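Local coordinates for penicillin-binding protein 1A (Mycobacterium tuberculosis, PDB 5CXW), which builds cross-linked peptidoglycan for the mycobacterial cell wall, its penicillin-sensitive C-terminal transpeptidase domain, the part described here, joining the peptide subunits, at residues Gln167-Ala172 and Asn200-Gly205; Ala172-Gly177 and Ala186-Glu191. All coordinates share one frame; numbering follows the deposited sequence. Where two conformers were deposited one is given.

Interaction 1 (Gln167-Ala172 and Asn200-Gly205); sequences QAVADA and NGIVLG
The helical turn bearing Val169 and Ala170 comes up to the 3-10 turn of 200-203 that bears Ile202, the nearest alpha carbons being Val169 CA and Val203 CA at 7.0 Å. Ile202 does the reaching. Its side chain is nearly straight, CG1 anti to the backbone N (chi1 -174°) and CD1 continuing the same line (chi2 167°), which carries the terminal methyl to the helix backbone itself: CD1 lies 3.6 Å from Ala170 N and 3.7 Å from Ala170 CB. Val169 runs alongside in the opposite direction, its CG1 4.1 Å from Ile202 CG1 while its CB sits 4.1 Å from the branch methyl Ile202 CG2. The side chains that meet are all apolar and buried, and no hydrogen bond joins the segments. Both pieces belong to the transpeptidase domain, which shares the penicillin-recognising fold of the beta-lactamase clan. Here helix 165-176 meets the loop that leads toward strand 208-209, and Ala103 of helix 100-109 touches both Val169 and Val203. Pro166 adds to the packing on Ile202, and Pro198 to that on Ala170. On a partly exposed side of the helix, Gln167 NE2 donates to Asp171 OD1 (3.0 Å), meeting the oxygen from above the carboxylate plane and bridging one turn. Past this turn, Gly205 makes backbone hydrogen bonds with Thr95 and Gly96, just before Ser97, the probable acyl-ester serine.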
loop_
_atom_site.group_PDB
_atom_site.type_symbol
_atom_site.label_atom_id
_atom_site.label_comp_id
_atom_site.label_asym_id
_atom_site.label_seq_id
_atom_site.Cartn_x
_atom_site.Cartn_y
_atom_site.Cartn_z
ATOM N N GLN A 167 -8.230 -7.023 -16.240
ATOM C CA GLN A 167 -9.393 -7.135 -15.373
ATOM C C GLN A 167 -9.132 -8.068 -14.197
ATOM O O GLN A 167 -9.619 -7.846 -13.071
ATOM C CB GLN A 167 -10.621 -7.641 -16.127
ATOM C CG GLN A 167 -11.924 -7.625 -15.324
ATOM C CD GLN A 167 -12.367 -6.219 -14.974
ATOM O OE1 GLN A 167 -12.704 -5.397 -15.855
ATOM N NE2 GLN A 167 -12.315 -5.894 -13.692
ATOM N N ALA A 168 -8.337 -9.102 -14.407
ATOM C CA ALA A 168 -8.047 -10.037 -13.280
ATOM C C ALA A 168 -7.164 -9.381 -12.254
ATOM O O ALA A 168 -7.301 -9.695 -11.067
ATOM C CB ALA A 168 -7.368 -11.290 -13.751
ATOM N N VAL A 169 -6.300 -8.455 -12.686
ATOM C CA VAL A 169 -5.483 -7.683 -11.733
ATOM C C VAL A 169 -6.370 -6.744 -10.909
ATOM O O VAL A 169 -6.274 -6.683 -9.656
ATOM C CB VAL A 169 -4.367 -6.857 -12.450
ATOM C CG1 VAL A 169 -3.546 -6.074 -11.454
ATOM C CG2 VAL A 169 -3.496 -7.737 -13.323
ATOM N N ALA A 170 -7.310 -6.094 -11.591
ATOM C CA ALA A 170 -8.266 -5.221 -10.914
ATOM C C ALA A 170 -9.127 -6.002 -9.929
ATOM O O ALA A 170 -9.385 -5.526 -8.817
ATOM C CB ALA A 170 -9.193 -4.545 -11.905
ATOM N N ASP A 171 -9.610 -7.159 -10.347
ATOM C CA ASP A 171 -10.420 -8.008 -9.470
ATOM C C ASP A 171 -9.664 -8.364 -8.194
ATOM O O ASP A 171 -10.207 -8.279 -7.095
ATOM C CB ASP A 171 -10.871 -9.286 -10.191
ATOM C CG ASP A 171 -11.885 -9.029 -11.294
ATOM O OD1 ASP A 171 -12.419 -7.878 -11.474
ATOM O OD2 ASP A 171 -12.192 -9.992 -12.046
ATOM N N ALA A 172 -8.434 -8.828 -8.354
ATOM C CA ALA A 172 -7.615 -9.153 -7.186
ATOM C C ALA A 172 -7.381 -7.974 -6.251
ATOM O O ALA A 172 -7.450 -8.102 -4.990
ATOM C CB ALA A 172 -6.280 -9.742 -7.633
ATOM N N ASN A 200 -3.986 -2.156 -19.788
ATOM C CA ASN A 200 -2.807 -2.875 -19.347
ATOM C C ASN A 200 -1.936 -2.146 -18.366
ATOM O O ASN A 200 -1.213 -2.776 -17.589
ATOM C CB ASN A 200 -1.981 -3.258 -20.523
ATOM C CG ASN A 200 -2.634 -4.279 -21.408
ATOM O OD1 ASN A 200 -3.307 -5.176 -20.948
ATOM N ND2 ASN A 200 -2.412 -4.152 -22.731
ATOM N N GLY A 201 -1.990 -0.836 -18.324
ATOM C CA GLY A 201 -1.183 -0.079 -17.366
ATOM C C GLY A 201 -1.453 -0.318 -15.877
ATOM O O GLY A 201 -0.682 0.101 -15.036
ATOM N N ILE A 202 -2.564 -0.988 -15.601
ATOM C CA ILE A 202 -2.938 -1.307 -14.234
ATOM C C ILE A 202 -1.764 -1.999 -13.540
ATOM O O ILE A 202 -1.549 -1.750 -12.356
ATOM C CB ILE A 202 -4.214 -2.131 -14.160
ATOM C CG1 ILE A 202 -4.622 -2.297 -12.668
ATOM C CG2 ILE A 202 -4.080 -3.525 -14.841
ATOM C CD1 ILE A 202 -6.002 -2.818 -12.434
ATOM N N VAL A 203 -1.075 -2.922 -14.210
ATOM C CA VAL A 203 -0.042 -3.709 -13.515
ATOM C C VAL A 203 1.159 -2.865 -13.116
ATOM O O VAL A 203 1.920 -3.238 -12.208
ATOM C CB VAL A 203 0.389 -4.972 -14.340
ATOM C CG1 VAL A 203 1.134 -4.599 -15.651
ATOM C CG2 VAL A 203 1.212 -5.940 -13.490
ATOM N N LEU A 204 1.355 -1.751 -13.805
ATOM C CA LEU A 204 2.375 -0.797 -13.464
ATOM C C LEU A 204 1.858 0.368 -12.643
ATOM O O LEU A 204 2.505 1.436 -12.608
ATOM C CB LEU A 204 3.058 -0.344 -14.730
ATOM C CG LEU A 204 3.661 -1.493 -15.588
ATOM C CD1 LEU A 204 4.326 -0.944 -16.837
ATOM C CD2 LEU A 204 4.595 -2.381 -14.824
ATOM N N GLY A 205 0.715 0.170 -11.991
ATOM C CA GLY A 205 0.196 1.103 -11.048
ATOM C C GLY A 205 -0.186 2.441 -11.616
ATOM O O GLY A 205 0.002 3.449 -10.936
#

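Interaction 2 (Ala172-Gly177 and Ala186-Glu191); sequences AAHQAG and AHTLSE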
loop_
_atom_site.group_PDB
_atom_site.type_symbol
_atom_site.label_atom_id
_atom_site.label_comp_id
_atom_site.label_asym_id
_atom_site.label_seq_id
_atom_site.Cartn_x
_atom_site.Cartn_y
_atom_site.Cartn_z
ATOM N N ALA A 172 -8.434 -8.828 -8.354
ATOM C CA ALA A 172 -7.615 -9.153 -7.186
ATOM C C ALA A 172 -7.381 -7.974 -6.251
ATOM O O ALA A 172 -7.450 -8.102 -4.990
ATOM C CB ALA A 172 -6.280 -9.742 -7.633
ATOM N N ALA A 173 -7.109 -6.802 -6.845
ATOM C CA ALA A 173 -6.823 -5.625 -6.063
ATOM C C ALA A 173 -8.057 -5.192 -5.308
ATOM O O ALA A 173 -8.033 -4.930 -4.110
ATOM C CB ALA A 173 -6.388 -4.513 -7.000
ATOM N N HIS A 174 -9.191 -5.146 -6.015
ATOM C CA HIS A 174 -10.449 -4.861 -5.336
ATOM C C HIS A 174 -10.796 -5.852 -4.220
ATOM O O HIS A 174 -11.196 -5.426 -3.123
ATOM C CB HIS A 174 -11.588 -4.789 -6.346
ATOM C CG HIS A 174 -11.558 -3.537 -7.166
ATOM N ND1 HIS A 174 -11.927 -3.544 -8.485
ATOM C CD2 HIS A 174 -11.348 -2.238 -6.838
ATOM C CE1 HIS A 174 -11.867 -2.312 -8.962
ATOM N NE2 HIS A 174 -11.551 -1.494 -7.971
ATOM N N GLN A 175 -10.598 -7.118 -4.468
ATOM C CA GLN A 175 -10.872 -8.157 -3.469
ATOM C C GLN A 175 -9.950 -8.023 -2.255
ATOM O O GLN A 175 -10.384 -8.224 -1.140
ATOM C CB GLN A 175 -10.776 -9.524 -4.135
ATOM C CG GLN A 175 -11.966 -9.781 -5.092
ATOM C CD GLN A 175 -11.718 -10.943 -6.021
ATOM O OE1 GLN A 175 -10.712 -11.593 -5.892
ATOM N NE2 GLN A 175 -12.637 -11.205 -6.975
ATOM N N ALA A 176 -8.713 -7.598 -2.473
ATOM C CA ALA A 176 -7.756 -7.375 -1.369
ATOM C C ALA A 176 -8.114 -6.205 -0.481
ATOM O O ALA A 176 -7.666 -6.168 0.656
ATOM C CB ALA A 176 -6.344 -7.206 -1.910
ATOM N N GLY A 177 -8.973 -5.286 -0.995
ATOM C CA GLY A 177 -9.384 -4.084 -0.278
ATOM C C GLY A 177 -9.087 -2.784 -0.950
ATOM O O GLY A 177 -9.316 -1.736 -0.322
ATOM N N ALA A 186 -15.359 7.526 -9.150
ATOM C CA ALA A 186 -16.563 6.708 -8.929
ATOM C C ALA A 186 -16.354 5.249 -9.197
ATOM O O ALA A 186 -17.018 4.415 -8.606
ATOM C CB ALA A 186 -17.768 7.220 -9.746
ATOM N N HIS A 187 -15.428 4.935 -10.084
ATOM C CA HIS A 187 -15.121 3.550 -10.384
ATOM C C HIS A 187 -13.608 3.356 -10.542
ATOM O O HIS A 187 -13.043 3.709 -11.556
ATOM C CB HIS A 187 -15.799 3.149 -11.664
ATOM C CG HIS A 187 -17.299 3.284 -11.598
ATOM N ND1 HIS A 187 -18.121 2.261 -11.180
ATOM C CD2 HIS A 187 -18.104 4.328 -11.877
ATOM C CE1 HIS A 187 -19.381 2.667 -11.227
ATOM N NE2 HIS A 187 -19.391 3.930 -11.619
ATOM N N THR A 188 -12.976 2.862 -9.514
ATOM C CA THR A 188 -11.506 2.719 -9.552
ATOM C C THR A 188 -11.066 1.583 -10.481
ATOM O O THR A 188 -11.791 0.581 -10.668
ATOM C CB THR A 188 -10.913 2.473 -8.175
ATOM O OG1 THR A 188 -11.503 1.279 -7.598
ATOM C CG2 THR A 188 -11.148 3.702 -7.252
ATOM N N LEU A 189 -9.855 1.723 -11.003
ATOM C CA LEU A 189 -9.230 0.687 -11.830
ATOM C C LEU A 189 -10.093 0.364 -13.090
ATOM O O LEU A 189 -10.238 -0.785 -13.485
ATOM C CB LEU A 189 -8.959 -0.589 -11.025
ATOM C CG LEU A 189 -8.382 -0.424 -9.628
ATOM C CD1 LEU A 189 -8.105 -1.767 -9.018
ATOM C CD2 LEU A 189 -7.105 0.372 -9.710
ATOM N N SER A 190 -10.619 1.428 -13.688
ATOM C CA SER A 190 -11.572 1.374 -14.803
ATOM C C SER A 190 -11.139 2.436 -15.814
ATOM O O SER A 190 -11.151 3.636 -15.515
ATOM C CB SER A 190 -12.991 1.667 -14.282
ATOM O OG SER A 190 -13.927 1.716 -15.337
ATOM N N GLU A 191 -10.817 2.023 -17.031
ATOM C CA GLU A 191 -10.325 2.973 -18.014
ATOM C C GLU A 191 -11.371 4.009 -18.363
ATOM O O GLU A 191 -11.074 5.233 -18.363
ATOM C CB GLU A 191 -9.791 2.269 -19.260
ATOM C CG GLU A 191 -9.081 3.237 -20.234
ATOM C CD GLU A 191 -7.934 4.120 -19.634
ATOM O OE1 GLU A 191 -7.341 3.837 -18.554
ATOM O OE2 GLU A 191 -7.644 5.172 -20.278
#
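His174, near the C-terminal end of helix 165-176, meets the consecutive residues Thr188 and Leu189 of an irregular loop, one at its ring edge and the other over a ring face. At the edge, His174 NE2 donates to Thr188 OG1 at 2.8 Å, with an N-H...O angle of 161° and the oxygen almost in the ring plane. Thr188 holds OG1 between its backbone N and carbonyl carbon (chi1 58°), where it meets NE2. Leu189 points against the direction of the imidazole and lays CD1 over one face, 3.8 Å from the ring centroid and 20° off the normal, a CH-pi contact displaced toward NE2. The same methyl touches Ala173 CB at 3.8 Å, so it fills the angle between the imidazole and the helix surface. This is the tight part: Ala173, Thr188 and Leu189 are buried, and Phe99 and Phe102 also pack on Ala173. Away from it the loop is looser. His187 is exposed and its ring leads away from the helix, and Glu191 is also exposed, with a weak hydrogen bond to Tyr207. The helix itself ends in a Schellman motif at Gly177, a residue with positive phi. The contact joins the end of this helix of the transpeptidase domain to the loop that follows it. Thr188 OG1 gives its proton to the carbonyl oxygen of Ala179 and accepts from the imidazole, so the proton of this bond must sit on NE2 of His174.

Overall arrangement
Helix 165-176 serves both contacts, which share Ala172 and have centres about 8 Å apart. They meet at Leu189: its CD1 lies 3.9 Å from Ala170 CA, and its CB lies 4.0 Å from Ile202 CD1, giving one continuous apolar patch along the helix. In sequence, the loop partner of interaction 2 comes before that of interaction 1. Interaction 1 is the one nearer the catalytic cleft: the side chain of Val169 is about 12 Å from that of Ser97, the serine that probably forms the acyl-ester intermediate, and the side chain of Ile202 is about 13 Å from the bound, ring-opened penicillin V. Interaction 2 is packing away from the annotated sites.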